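PDB 6JPK: aspartate aminotransferase, cytoplasmic from Schizosaccharomyces pombe 972h-, which catalyses the reversible transfer of the amino group of L-aspartate to 2-oxoglutarate, yielding oxaloacetate and L-glutamate, with pyridoxal 5'-phosphate as cofactor. Local coordinates for residues Y155-A160 / T193-T198; S325-M330 / S385-N390; E329-L334 / T351-M356; F357-L362 / N381-M386. The protein carries 1 engineered substitution. All coordinates share one frame; numbering follows the deposited sequence.

In the fold
Contact 1 ties the strand next to the edge of the central mixed sheet, 152-159, to the loop before helix 199-211; the other three cluster around the two-stranded sheet 357-359/383-385. Contacts 2 and 4 are buried, contacts 1 and 3 only partly so. Contacts 2 and 3 both use helix 310-340 and share Glu329 and Met330, and in each an arginine of that helix reaches a backbone carbonyl. Contact 2 adds a buried apolar patch around Met330 and Met386, whereas contact 3 is more polar and has exposed Lys332 at its margin. Contact 4 depends mostly on strand pairing and shares Ser385 and Met386 with contact 2. Backbone hydrogen bonds link contact 1 to contacts 3 and 4 through Thr193 and Gly194.

Contact 1: residues Y155-A160 / T193-T198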
loop_
_atom_site.group_PDB
_atom_site.type_symbol
_atom_site.label_atom_id
_atom_site.label_comp_id
_atom_site.label_asym_id
_atom_site.label_seq_id
_atom_site.Cartn_x
_atom_site.Cartn_y
_atom_site.Cartn_z
ATOM N N TYR A 155 -17.228 4.027 22.574
ATOM C CA TYR A 155 -18.331 3.418 23.281
ATOM C C TYR A 155 -17.802 2.319 24.193
ATOM O O TYR A 155 -16.788 1.688 23.873
ATOM C CB TYR A 155 -19.397 2.848 22.326
ATOM C CG TYR A 155 -18.915 1.895 21.245
ATOM C CD1 TYR A 155 -18.938 0.520 21.447
ATOM C CD2 TYR A 155 -18.481 2.372 20.009
ATOM C CE1 TYR A 155 -18.516 -0.357 20.463
ATOM C CE2 TYR A 155 -18.048 1.502 19.019
ATOM C CZ TYR A 155 -18.086 0.138 19.244
ATOM O OH TYR A 155 -17.674 -0.731 18.263
ATOM N N PRO A 156 -18.405 2.134 25.367
ATOM C CA PRO A 156 -17.943 1.084 26.289
ATOM C C PRO A 156 -18.062 -0.293 25.651
ATOM O O PRO A 156 -18.983 -0.556 24.871
ATOM C CB PRO A 156 -18.891 1.222 27.490
ATOM C CG PRO A 156 -19.427 2.611 27.396
ATOM C CD PRO A 156 -19.504 2.928 25.931
ATOM N N TYR A 157 -17.112 -1.175 25.972
ATOM C CA TYR A 157 -17.155 -2.512 25.387
ATOM C C TYR A 157 -16.787 -3.610 26.384
ATOM O O TYR A 157 -17.507 -4.604 26.510
ATOM C CB TYR A 157 -16.243 -2.596 24.153
ATOM C CG TYR A 157 -16.627 -3.761 23.284
ATOM C CD1 TYR A 157 -16.044 -5.013 23.468
ATOM C CD2 TYR A 157 -17.620 -3.631 22.320
ATOM C CE1 TYR A 157 -16.423 -6.098 22.698
ATOM C CE2 TYR A 157 -18.011 -4.714 21.539
ATOM C CZ TYR A 157 -17.407 -5.943 21.729
ATOM O OH TYR A 157 -17.785 -7.025 20.959
ATOM N N TRP A 158 -15.671 -3.463 27.083
ATOM C CA TRP A 158 -15.247 -4.467 28.051
ATOM C C TRP A 158 -15.810 -4.115 29.422
ATOM O O TRP A 158 -15.518 -3.047 29.959
ATOM C CB TRP A 158 -13.722 -4.564 28.104
ATOM C CG TRP A 158 -13.169 -5.588 29.093
ATOM C CD1 TRP A 158 -12.425 -5.334 30.221
ATOM C CD2 TRP A 158 -13.299 -7.016 29.017
ATOM N NE1 TRP A 158 -12.092 -6.521 30.843
ATOM C CE2 TRP A 158 -12.611 -7.562 30.121
ATOM C CE3 TRP A 158 -13.917 -7.884 28.111
ATOM C CZ2 TRP A 158 -12.532 -8.939 30.344
ATOM C CZ3 TRP A 158 -13.840 -9.247 28.335
ATOM C CH2 TRP A 158 -13.157 -9.761 29.445
ATOM N N ASP A 159 -16.611 -5.016 29.980
ATOM C CA ASP A 159 -17.100 -4.918 31.356
ATOM C C ASP A 159 -16.131 -5.723 32.218
ATOM O O ASP A 159 -16.217 -6.950 32.280
ATOM C CB ASP A 159 -18.535 -5.445 31.431
ATOM C CG ASP A 159 -19.092 -5.512 32.854
ATOM O OD1 ASP A 159 -18.348 -5.329 33.847
ATOM O OD2 ASP A 159 -20.310 -5.761 32.974
ATOM N N ALA A 160 -15.194 -5.034 32.878
ATOM C CA ALA A 160 -14.086 -5.737 33.526
ATOM C C ALA A 160 -14.552 -6.541 34.737
ATOM O O ALA A 160 -14.075 -7.662 34.967
ATOM C CB ALA A 160 -12.996 -4.739 33.925
ATOM N N THR A 193 -10.567 -7.964 22.792
ATOM C CA THR A 193 -11.141 -8.699 23.925
ATOM C C THR A 193 -11.553 -10.121 23.566
ATOM O O THR A 193 -11.588 -10.988 24.445
ATOM C CB THR A 193 -12.374 -7.986 24.495
ATOM O OG1 THR A 193 -13.451 -8.060 23.548
ATOM C CG2 THR A 193 -12.053 -6.540 24.827
ATOM N N GLY A 194 -11.926 -10.362 22.311
ATOM C CA GLY A 194 -12.455 -11.640 21.906
ATOM C C GLY A 194 -13.934 -11.851 22.156
ATOM O O GLY A 194 -14.478 -12.861 21.689
ATOM N N ILE A 195 -14.615 -10.955 22.875
ATOM C CA ILE A 195 -16.019 -11.169 23.218
ATOM C C ILE A 195 -16.875 -10.349 22.265
ATOM O O ILE A 195 -16.636 -9.148 22.072
ATOM C CB ILE A 195 -16.308 -10.849 24.704
ATOM C CG1 ILE A 195 -17.712 -11.337 25.104
ATOM C CG2 ILE A 195 -16.117 -9.353 25.066
ATOM C CD1 ILE A 195 -17.862 -12.846 25.097
ATOM N N ASP A 196 -17.864 -11.022 21.626
ATOM C CA ASP A 196 -18.814 -10.502 20.651
ATOM C C ASP A 196 -20.215 -10.379 21.242
ATOM O O ASP A 196 -20.590 -11.140 22.140
ATOM C CB ASP A 196 -18.898 -11.410 19.418
ATOM C CG ASP A 196 -17.580 -11.529 18.693
ATOM O OD1 ASP A 196 -16.694 -10.684 18.957
ATOM O OD2 ASP A 196 -17.430 -12.459 17.862
ATOM N N PRO A 197 -21.025 -9.447 20.739
ATOM C CA PRO A 197 -22.440 -9.429 21.124
ATOM C C PRO A 197 -23.117 -10.704 20.651
ATOM O O PRO A 197 -22.759 -11.264 19.613
ATOM C CB PRO A 197 -23.009 -8.202 20.385
ATOM C CG PRO A 197 -21.805 -7.398 19.948
ATOM C CD PRO A 197 -20.685 -8.387 19.775
ATOM N N THR A 198 -24.110 -11.158 21.416
ATOM C CA THR A 198 -25.005 -12.195 20.910
ATOM C C THR A 198 -25.842 -11.655 19.754
ATOM O O THR A 198 -25.969 -10.439 19.558
ATOM C CB THR A 198 -25.964 -12.682 21.994
ATOM O OG1 THR A 198 -26.836 -11.612 22.363
ATOM C CG2 THR A 198 -25.210 -13.139 23.206
#
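Tyr157 and Trp158 brace an ST turn at Thr193, in the loop that follows Asn191, a residue that binds L-aspartate in relatives and probably does so here. The phenol hydroxyl of Tyr157 donates to the carbonyl O of Ile195 at 2.7 Å (OH to O), arriving in the carbonyl plane on a lone pair. That oxygen also lies in the plane of the ring at its edge, 3.1 Å from Tyr157 CE1. Tyrosine suits the place because its long flat ring carries a donor across to the Ile195 carbonyl of the loop. Beyond the bond, Pro197 CD packs 3.4 Å from Tyr157 OH, the two side chains crossing at about a right angle.

Trp158, with CG anti to the backbone N (chi1 180°), swings its six-membered ring to the loop. CZ3 meets Ile195 CG2 at 4.0 Å at the ring edge, and CE3 lies 3.9 Å from Thr193 CB. Thr193 OG1 accepts from Ile195 N (3.2 Å), closing the ST turn, and also pairs with His190 ND1. Gly194, at phi 84°, takes a backbone shape in which a side chain would jam against the preceding carbonyl.

Around these residues the Tyr157 ring stacks on His190, while Asp196 secures the loop through the backbone N of Ala189 and His190. Strand 164-165 contributes Phe165 against Tyr157, Ile195 and Pro197; Trp158 meets Phe359 of strand 357-359 edge-to-face, and Thr198 caps the start of helix 199-211.

Contact 2: residues S325-M330 / S385-N390; sequences SRIIEM and SMAGLN
Helix 310-340 runs past the 3-10 turn 386-388, with the CA atoms of Ile327 and Met386 6.2 Å apart and those of Met330 and Leu389 6.5 Å apart. The turn follows strand 383-385, and the long helix is the one that in this aminotransferase fold links the large and small domains. Arg326 takes hold of the turn's exit end-on: NH1 (2.9 Å) and NH2 (3.1 Å) both donate to Leu389 O, which lies in the guanidinium plane. Its chain is bent at chi3 (78°), which turns the tip toward that carbonyl. Arginine suits the place because its two terminal nitrogens can both turn an N-H to one oxygen, at the cost of bent bonds; weak bonds to Tyr40 OH and Arg41 O and a long ion pair with Asp43 involve the same group. An alanine here would probably leave Leu389 O without these two donors and the end of the turn less firmly tied to the helix.

Deeper in, the packing is apolar. Ile327 CG2 touches Met386 CB at 3.8 Å. Unbranched, flexible methionines can fold to follow the uneven surface between helix and turn: Met386, bent at chi2 and chi3, sets CE 3.8 Å from Met330 CB. Met330, likewise bent, brings SD to 3.5 Å from Asn390 CA.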
loop_
_atom_site.group_PDB
_atom_site.type_symbol
_atom_site.label_atom_id
_atom_site.label_comp_id
_atom_site.label_asym_id
_atom_site.label_seq_id
_atom_site.Cartn_x
_atom_site.Cartn_y
_atom_site.Cartn_z
ATOM N N SER A 325 -10.278 -24.484 15.077
ATOM C CA SER A 325 -10.360 -25.567 16.050
ATOM C C SER A 325 -9.163 -25.577 16.991
ATOM O O SER A 325 -9.317 -25.867 18.180
ATOM C CB SER A 325 -10.482 -26.913 15.339
ATOM O OG SER A 325 -11.716 -26.954 14.648
ATOM N N ARG A 326 -7.959 -25.296 16.487
ATOM C CA ARG A 326 -6.804 -25.302 17.389
ATOM C C ARG A 326 -6.912 -24.195 18.440
ATOM O O ARG A 326 -6.559 -24.405 19.610
ATOM C CB ARG A 326 -5.498 -25.156 16.609
ATOM C CG ARG A 326 -4.277 -25.668 17.407
ATOM C CD ARG A 326 -2.935 -25.324 16.764
ATOM N NE ARG A 326 -2.536 -23.935 16.983
ATOM C CZ ARG A 326 -2.093 -23.442 18.145
ATOM N NH1 ARG A 326 -2.007 -24.222 19.219
ATOM N NH2 ARG A 326 -1.753 -22.158 18.240
ATOM N N ILE A 327 -7.363 -23.006 18.039
ATOM C CA ILE A 327 -7.540 -21.912 18.997
ATOM C C ILE A 327 -8.592 -22.293 20.027
ATOM O O ILE A 327 -8.394 -22.130 21.236
ATOM C CB ILE A 327 -7.908 -20.605 18.272
ATOM C CG1 ILE A 327 -6.793 -20.169 17.310
ATOM C CG2 ILE A 327 -8.256 -19.487 19.271
ATOM C CD1 ILE A 327 -5.456 -19.914 17.981
ATOM N N ILE A 328 -9.728 -22.822 19.563
ATOM C CA ILE A 328 -10.771 -23.262 20.484
ATOM C C ILE A 328 -10.224 -24.300 21.458
ATOM O O ILE A 328 -10.532 -24.268 22.657
ATOM C CB ILE A 328 -11.983 -23.795 19.699
ATOM C CG1 ILE A 328 -12.775 -22.617 19.100
ATOM C CG2 ILE A 328 -12.854 -24.684 20.590
ATOM C CD1 ILE A 328 -13.786 -23.027 18.036
ATOM N N GLU A 329 -9.379 -25.212 20.972
ATOM C CA GLU A 329 -8.835 -26.245 21.851
ATOM C C GLU A 329 -7.889 -25.648 22.890
ATOM O O GLU A 329 -7.876 -26.085 24.047
ATOM C CB GLU A 329 -8.136 -27.332 21.021
ATOM C CG GLU A 329 -7.384 -28.384 21.843
ATOM C CD GLU A 329 -8.293 -29.209 22.749
ATOM O OE1 GLU A 329 -9.524 -29.233 22.520
ATOM O OE2 GLU A 329 -7.772 -29.844 23.699
ATOM N N MET A 330 -7.094 -24.644 22.503
ATOM C CA MET A 330 -6.222 -23.987 23.471
ATOM C C MET A 330 -7.034 -23.195 24.495
ATOM O O MET A 330 -6.667 -23.148 25.672
ATOM C CB MET A 330 -5.218 -23.082 22.753
ATOM C CG MET A 330 -4.086 -23.839 22.023
ATOM S SD MET A 330 -3.138 -24.929 23.119
ATOM C CE MET A 330 -3.841 -26.551 22.793
ATOM N N SER A 385 -2.516 -13.326 22.965
ATOM C CA SER A 385 -2.782 -13.995 21.702
ATOM C C SER A 385 -2.846 -15.497 21.946
ATOM O O SER A 385 -1.875 -16.100 22.431
ATOM C CB SER A 385 -1.706 -13.659 20.680
ATOM O OG SER A 385 -1.827 -14.514 19.568
ATOM N N MET A 386 -3.994 -16.098 21.631
ATOM C CA MET A 386 -4.124 -17.538 21.805
ATOM C C MET A 386 -3.203 -18.306 20.865
ATOM O O MET A 386 -2.908 -19.476 21.130
ATOM C CB MET A 386 -5.575 -17.980 21.582
ATOM C CG MET A 386 -6.592 -17.416 22.575
ATOM S SD MET A 386 -6.290 -17.918 24.287
ATOM C CE MET A 386 -6.204 -19.700 24.101
ATOM N N ALA A 387 -2.730 -17.674 19.785
ATOM C CA ALA A 387 -1.891 -18.390 18.826
ATOM C C ALA A 387 -0.550 -18.773 19.431
ATOM O O ALA A 387 0.073 -19.741 18.978
ATOM C CB ALA A 387 -1.674 -17.548 17.563
ATOM N N GLY A 388 -0.092 -18.031 20.447
ATOM C CA GLY A 388 1.161 -18.366 21.100
ATOM C C GLY A 388 1.079 -19.605 21.965
ATOM O O GLY A 388 2.120 -20.187 22.298
ATOM N N LEU A 389 -0.134 -20.022 22.328
ATOM C CA LEU A 389 -0.351 -21.185 23.172
ATOM C C LEU A 389 -0.398 -22.450 22.322
ATOM O O LEU A 389 -0.997 -22.468 21.238
ATOM C CB LEU A 389 -1.653 -21.047 23.965
ATOM C CG LEU A 389 -1.600 -20.536 25.414
ATOM C CD1 LEU A 389 -0.811 -19.265 25.511
ATOM C CD2 LEU A 389 -3.004 -20.311 25.928
ATOM N N ASN A 390 0.243 -23.503 22.825
ATOM C CA ASN A 390 0.193 -24.818 22.203
ATOM C C ASN A 390 0.443 -25.873 23.274
ATOM O O ASN A 390 0.605 -25.565 24.462
ATOM C CB ASN A 390 1.197 -24.925 21.045
ATOM C CG ASN A 390 2.628 -24.654 21.482
ATOM O OD1 ASN A 390 3.190 -25.398 22.283
ATOM N ND2 ASN A 390 3.225 -23.581 20.956
#

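Contact 3: residues E329-L334 / T351-M356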
loop_
_atom_site.group_PDB
_atom_site.type_symbol
_atom_site.label_atom_id
_atom_site.label_comp_id
_atom_site.label_asym_id
_atom_site.label_seq_id
_atom_site.Cartn_x
_atom_site.Cartn_y
_atom_site.Cartn_z
ATOM N N GLU A 329 -9.379 -25.212 20.972
ATOM C CA GLU A 329 -8.835 -26.245 21.851
ATOM C C GLU A 329 -7.889 -25.648 22.890
ATOM O O GLU A 329 -7.876 -26.085 24.047
ATOM C CB GLU A 329 -8.136 -27.332 21.021
ATOM C CG GLU A 329 -7.384 -28.384 21.843
ATOM C CD GLU A 329 -8.293 -29.209 22.749
ATOM O OE1 GLU A 329 -9.524 -29.233 22.520
ATOM O OE2 GLU A 329 -7.772 -29.844 23.699
ATOM N N MET A 330 -7.094 -24.644 22.503
ATOM C CA MET A 330 -6.222 -23.987 23.471
ATOM C C MET A 330 -7.034 -23.195 24.495
ATOM O O MET A 330 -6.667 -23.148 25.672
ATOM C CB MET A 330 -5.218 -23.082 22.753
ATOM C CG MET A 330 -4.086 -23.839 22.023
ATOM S SD MET A 330 -3.138 -24.929 23.119
ATOM C CE MET A 330 -3.841 -26.551 22.793
ATOM N N ARG A 331 -8.136 -22.564 24.069
ATOM C CA ARG A 331 -9.004 -21.876 25.025
ATOM C C ARG A 331 -9.588 -22.859 26.032
ATOM O O ARG A 331 -9.637 -22.580 27.237
ATOM C CB ARG A 331 -10.127 -21.144 24.289
ATOM C CG ARG A 331 -9.701 -19.909 23.507
ATOM C CD ARG A 331 -10.903 -19.299 22.753
ATOM N NE ARG A 331 -10.549 -18.043 22.088
ATOM C CZ ARG A 331 -10.417 -16.873 22.715
ATOM N NH1 ARG A 331 -10.593 -16.791 24.029
ATOM N NH2 ARG A 331 -10.092 -15.783 22.034
ATOM N N LYS A 332 -10.025 -24.024 25.548
ATOM C CA LYS A 332 -10.558 -25.058 26.425
ATOM C C LYS A 332 -9.492 -25.593 27.372
ATOM O O LYS A 332 -9.765 -25.798 28.560
ATOM C CB LYS A 332 -11.147 -26.192 25.583
ATOM C CG LYS A 332 -11.554 -27.416 26.391
ATOM C CD LYS A 332 -11.971 -28.586 25.484
ATOM C CE LYS A 332 -12.360 -29.816 26.309
ATOM N NZ LYS A 332 -12.547 -31.044 25.474
ATOM N N ARG A 333 -8.274 -25.833 26.870
ATOM C CA ARG A 333 -7.204 -26.337 27.733
ATOM C C ARG A 333 -6.885 -25.336 28.834
ATOM O O ARG A 333 -6.789 -25.696 30.013
ATOM C CB ARG A 333 -5.938 -26.639 26.921
ATOM C CG ARG A 333 -5.982 -27.878 26.022
ATOM C CD ARG A 333 -5.881 -29.199 26.802
ATOM N NE ARG A 333 -4.680 -29.271 27.627
ATOM C CZ ARG A 333 -3.466 -29.540 27.154
ATOM N NH1 ARG A 333 -3.299 -29.760 25.854
ATOM N NH2 ARG A 333 -2.420 -29.591 27.977
ATOM N N LEU A 334 -6.720 -24.067 28.465
ATOM C CA LEU A 334 -6.408 -23.039 29.455
ATOM C C LEU A 334 -7.505 -22.938 30.514
ATOM O O LEU A 334 -7.225 -22.978 31.717
ATOM C CB LEU A 334 -6.196 -21.691 28.757
ATOM C CG LEU A 334 -5.789 -20.537 29.666
ATOM C CD1 LEU A 334 -4.535 -20.894 30.465
ATOM C CD2 LEU A 334 -5.585 -19.262 28.845
ATOM N N THR A 351 -13.479 -19.327 27.239
ATOM C CA THR A 351 -14.098 -20.117 26.177
ATOM C C THR A 351 -15.329 -19.441 25.563
ATOM O O THR A 351 -15.785 -19.878 24.500
ATOM C CB THR A 351 -14.452 -21.531 26.690
ATOM O OG1 THR A 351 -15.273 -21.434 27.854
ATOM C CG2 THR A 351 -13.173 -22.319 27.051
ATOM N N GLN A 352 -15.851 -18.362 26.169
ATOM C CA GLN A 352 -16.945 -17.613 25.556
ATOM C C GLN A 352 -16.448 -16.622 24.514
ATOM O O GLN A 352 -17.198 -16.263 23.595
ATOM C CB GLN A 352 -17.760 -16.883 26.628
ATOM C CG GLN A 352 -18.616 -17.820 27.466
ATOM C CD GLN A 352 -19.076 -17.188 28.761
ATOM O OE1 GLN A 352 -18.517 -16.189 29.218
ATOM N NE2 GLN A 352 -20.092 -17.775 29.366
ATOM N N GLN A 353 -15.201 -16.189 24.633
ATOM C CA GLN A 353 -14.546 -15.389 23.615
ATOM C C GLN A 353 -14.206 -16.241 22.388
ATOM O O GLN A 353 -14.193 -17.479 22.427
ATOM C CB GLN A 353 -13.278 -14.756 24.189
ATOM C CG GLN A 353 -13.547 -13.743 25.322
ATOM C CD GLN A 353 -12.301 -13.476 26.158
ATOM O OE1 GLN A 353 -11.235 -14.022 25.877
ATOM N NE2 GLN A 353 -12.428 -12.637 27.178
ATOM N N ILE A 354 -13.892 -15.558 21.288
ATOM C CA ILE A 354 -13.629 -16.220 20.015
ATOM C C ILE A 354 -12.539 -15.456 19.274
ATOM O O ILE A 354 -12.360 -14.248 19.464
ATOM C CB ILE A 354 -14.926 -16.323 19.177
ATOM C CG1 ILE A 354 -14.794 -17.356 18.051
ATOM C CG2 ILE A 354 -15.311 -14.959 18.601
ATOM C CD1 ILE A 354 -16.140 -17.761 17.467
ATOM N N GLY A 355 -11.809 -16.164 18.413
ATOM C CA GLY A 355 -10.710 -15.547 17.689
ATOM C C GLY A 355 -9.393 -15.709 18.422
ATOM O O GLY A 355 -9.297 -16.365 19.464
ATOM N N MET A 356 -8.361 -15.073 17.890
ATOM C CA MET A 356 -7.046 -15.350 18.449
ATOM C C MET A 356 -6.618 -14.380 19.542
ATOM O O MET A 356 -5.527 -14.554 20.088
ATOM C CB MET A 356 -5.983 -15.406 17.342
ATOM C CG MET A 356 -5.607 -14.098 16.685
ATOM S SD MET A 356 -4.215 -14.459 15.578
ATOM C CE MET A 356 -2.850 -14.355 16.711
HETATM O O HOH W 1 -11.731 -19.060 19.557
#
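Arg331 reaches from helix 310-340 to the backbone of Gly355, where NH2 donates to the carbonyl O at 2.8 Å. The bond is fairly straight (N-H...O 160°) and the oxygen lies close to the guanidinium plane, but the donor sits 47° above the carbonyl plane, away from a lone pair. NE makes a weak bond to the same oxygen, and NH1 a weak one of 3.4 Å to Gln353 OE1. The Gln353 amide stands perpendicular to the guanidinium, and its CB lies 3.4 Å from Arg331 NH1. Over one face of the guanidinium, offset toward the rim, pass Gln353 O and Ile354 N. The same nitrogens also donate outside the two segments, NH1 to Ile350 O and NH2 to Phe357 O, so this buried, probably charged group is met by several neutral carbonyl oxygens. At the helix backbone, Thr351 CG2 rests 3.6 Å from Arg331 O.

An arginine extended from CG to NE is long enough to tie the long helix 310-340 to the segment leading from helix 349-352 into the two-stranded antiparallel sheet 357-359/383-385. At phi 92° Gly355 adopts a backbone where any side chain would strike the preceding carbonyl. A water joins Arg331 NE and Gly355 N through weak bonds.

Further out, Gln353 is itself positioned by strand 357-359: its OE1 pairs with Ser358 OG and its NE2 with Phe359 O.

Contact 4: residues F357-L362 / N381-M386; sequences FSFTGL and NGRISM
Phe357 and Arg383 lie side by side and point the same way, their ring and guanidinium planes only 8° apart, with Phe357 CE1 3.3 Å from Arg383 NH1. Arg383, its CG anti to the backbone N (chi1 -177°), also lays CB 3.8 Å from Phe359 CE1, so that aromatic rings meet it at both its root and its tip. Phe359 in turn has Asn381 O over the centre of one face.

Ser358 and Ile384 form the hydrogen-bonded pair of the antiparallel strands, with Ile384 N donating to Ser358 O at 2.9 Å. Past the strand end, Gly382 O accepts twice from Thr360, from N (3.1 Å) and from OG1 (2.8 Å). Thr360 OG1 also accepts from Leu362 N, an ST turn, while its methyl CG2 packs 3.6 Å from Ile384 CG1. A valine in its place would probably leave Gly382 O with one donor fewer and Leu362 N without its acceptor. At Gly382 a CB would clash with Leu362 O. Asn381 OD1 accepts from Arg383 N at 2.9 Å, an Asx turn leading into the strand.

This short antiparallel pair thus presents Arg383, which probably binds L-aspartate, as the equivalent arginine of other aspartate aminotransferases does through the alpha-carboxylate.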
loop_
_atom_site.group_PDB
_atom_site.type_symbol
_atom_site.label_atom_id
_atom_site.label_comp_id
_atom_site.label_asym_id
_atom_site.label_seq_id
_atom_site.Cartn_x
_atom_site.Cartn_y
_atom_site.Cartn_z
ATOM N N PHE A 357 -7.444 -13.399 19.911
ATOM C CA PHE A 357 -7.134 -12.510 21.022
ATOM C C PHE A 357 -8.107 -12.723 22.175
ATOM O O PHE A 357 -9.284 -13.040 21.977
ATOM C CB PHE A 357 -7.158 -11.040 20.585
ATOM C CG PHE A 357 -6.164 -10.725 19.511
ATOM C CD1 PHE A 357 -4.801 -10.768 19.780
ATOM C CD2 PHE A 357 -6.581 -10.407 18.231
ATOM C CE1 PHE A 357 -3.873 -10.487 18.793
ATOM C CE2 PHE A 357 -5.660 -10.119 17.236
ATOM C CZ PHE A 357 -4.303 -10.159 17.516
ATOM N N SER A 358 -7.605 -12.531 23.390
ATOM C CA SER A 358 -8.390 -12.767 24.594
ATOM C C SER A 358 -8.032 -11.739 25.651
ATOM O O SER A 358 -6.851 -11.580 25.988
ATOM C CB SER A 358 -8.139 -14.178 25.149
ATOM O OG SER A 358 -8.567 -14.268 26.501
ATOM N N PHE A 359 -9.045 -11.058 26.187
ATOM C CA PHE A 359 -8.878 -10.337 27.446
ATOM C C PHE A 359 -9.004 -11.367 28.567
ATOM O O PHE A 359 -10.086 -11.927 28.788
ATOM C CB PHE A 359 -9.904 -9.210 27.583
ATOM C CG PHE A 359 -9.326 -7.817 27.398
ATOM C CD1 PHE A 359 -8.329 -7.574 26.454
ATOM C CD2 PHE A 359 -9.804 -6.745 28.155
ATOM C CE1 PHE A 359 -7.809 -6.282 26.267
ATOM C CE2 PHE A 359 -9.278 -5.452 27.990
ATOM C CZ PHE A 359 -8.281 -5.224 27.042
ATOM N N THR A 360 -7.884 -11.646 29.242
ATOM C CA THR A 360 -7.848 -12.639 30.309
ATOM C C THR A 360 -8.488 -12.138 31.596
ATOM O O THR A 360 -8.937 -12.952 32.410
ATOM C CB THR A 360 -6.399 -13.037 30.614
ATOM O OG1 THR A 360 -5.670 -11.869 31.022
ATOM C CG2 THR A 360 -5.726 -13.653 29.376
ATOM N N GLY A 361 -8.517 -10.821 31.804
ATOM C CA GLY A 361 -8.926 -10.245 33.066
ATOM C C GLY A 361 -7.802 -10.036 34.063
ATOM O O GLY A 361 -8.059 -9.548 35.167
ATOM N N LEU A 362 -6.568 -10.395 33.721
ATOM C CA LEU A 362 -5.460 -10.174 34.645
ATOM C C LEU A 362 -5.170 -8.684 34.782
ATOM O O LEU A 362 -5.371 -7.906 33.848
ATOM C CB LEU A 362 -4.203 -10.905 34.167
ATOM C CG LEU A 362 -4.327 -12.425 34.016
ATOM C CD1 LEU A 362 -2.991 -13.048 33.652
ATOM C CD2 LEU A 362 -4.846 -13.018 35.291
ATOM N N ASN A 381 -2.680 -4.756 29.728
ATOM C CA ASN A 381 -4.131 -4.797 29.877
ATOM C C ASN A 381 -4.672 -6.226 29.952
ATOM O O ASN A 381 -5.891 -6.421 29.982
ATOM C CB ASN A 381 -4.804 -4.035 28.726
ATOM C CG ASN A 381 -4.500 -4.627 27.351
ATOM O OD1 ASN A 381 -3.918 -5.701 27.233
ATOM N ND2 ASN A 381 -4.909 -3.914 26.294
ATOM N N GLY A 382 -3.800 -7.228 29.967
ATOM C CA GLY A 382 -4.241 -8.604 30.061
ATOM C C GLY A 382 -4.597 -9.260 28.746
ATOM O O GLY A 382 -5.052 -10.411 28.755
ATOM N N ARG A 383 -4.394 -8.583 27.616
ATOM C CA ARG A 383 -4.644 -9.216 26.326
ATOM C C ARG A 383 -3.571 -10.259 26.036
ATOM O O ARG A 383 -2.378 -9.967 26.142
ATOM C CB ARG A 383 -4.663 -8.182 25.200
ATOM C CG ARG A 383 -5.010 -8.808 23.833
ATOM C CD ARG A 383 -4.421 -8.036 22.666
ATOM N NE ARG A 383 -2.968 -8.077 22.680
ATOM C CZ ARG A 383 -2.199 -7.960 21.602
ATOM N NH1 ARG A 383 -2.745 -7.796 20.408
ATOM N NH2 ARG A 383 -0.878 -8.017 21.723
ATOM N N ILE A 384 -3.994 -11.476 25.659
ATOM C CA ILE A 384 -3.075 -12.478 25.135
ATOM C C ILE A 384 -3.496 -12.882 23.730
ATOM O O ILE A 384 -4.667 -12.808 23.340
ATOM C CB ILE A 384 -2.966 -13.733 26.023
ATOM C CG1 ILE A 384 -4.314 -14.449 26.128
ATOM C CG2 ILE A 384 -2.409 -13.358 27.409
ATOM C CD1 ILE A 384 -4.198 -15.848 26.759
ATOM N N SER A 385 -2.516 -13.326 22.965
ATOM C CA SER A 385 -2.782 -13.995 21.702
ATOM C C SER A 385 -2.846 -15.497 21.946
ATOM O O SER A 385 -1.875 -16.100 22.431
ATOM C CB SER A 385 -1.706 -13.659 20.680
ATOM O OG SER A 385 -1.827 -14.514 19.568
ATOM N N MET A 386 -3.994 -16.098 21.631
ATOM C CA MET A 386 -4.124 -17.538 21.805
ATOM C C MET A 386 -3.203 -18.306 20.865
ATOM O O MET A 386 -2.908 -19.476 21.130
ATOM C CB MET A 386 -5.575 -17.980 21.582
ATOM C CG MET A 386 -6.592 -17.416 22.575
ATOM S SD MET A 386 -6.290 -17.918 24.287
ATOM C CE MET A 386 -6.204 -19.700 24.101
HETATM O O HOH W 2 -7.889 -8.366 30.486
#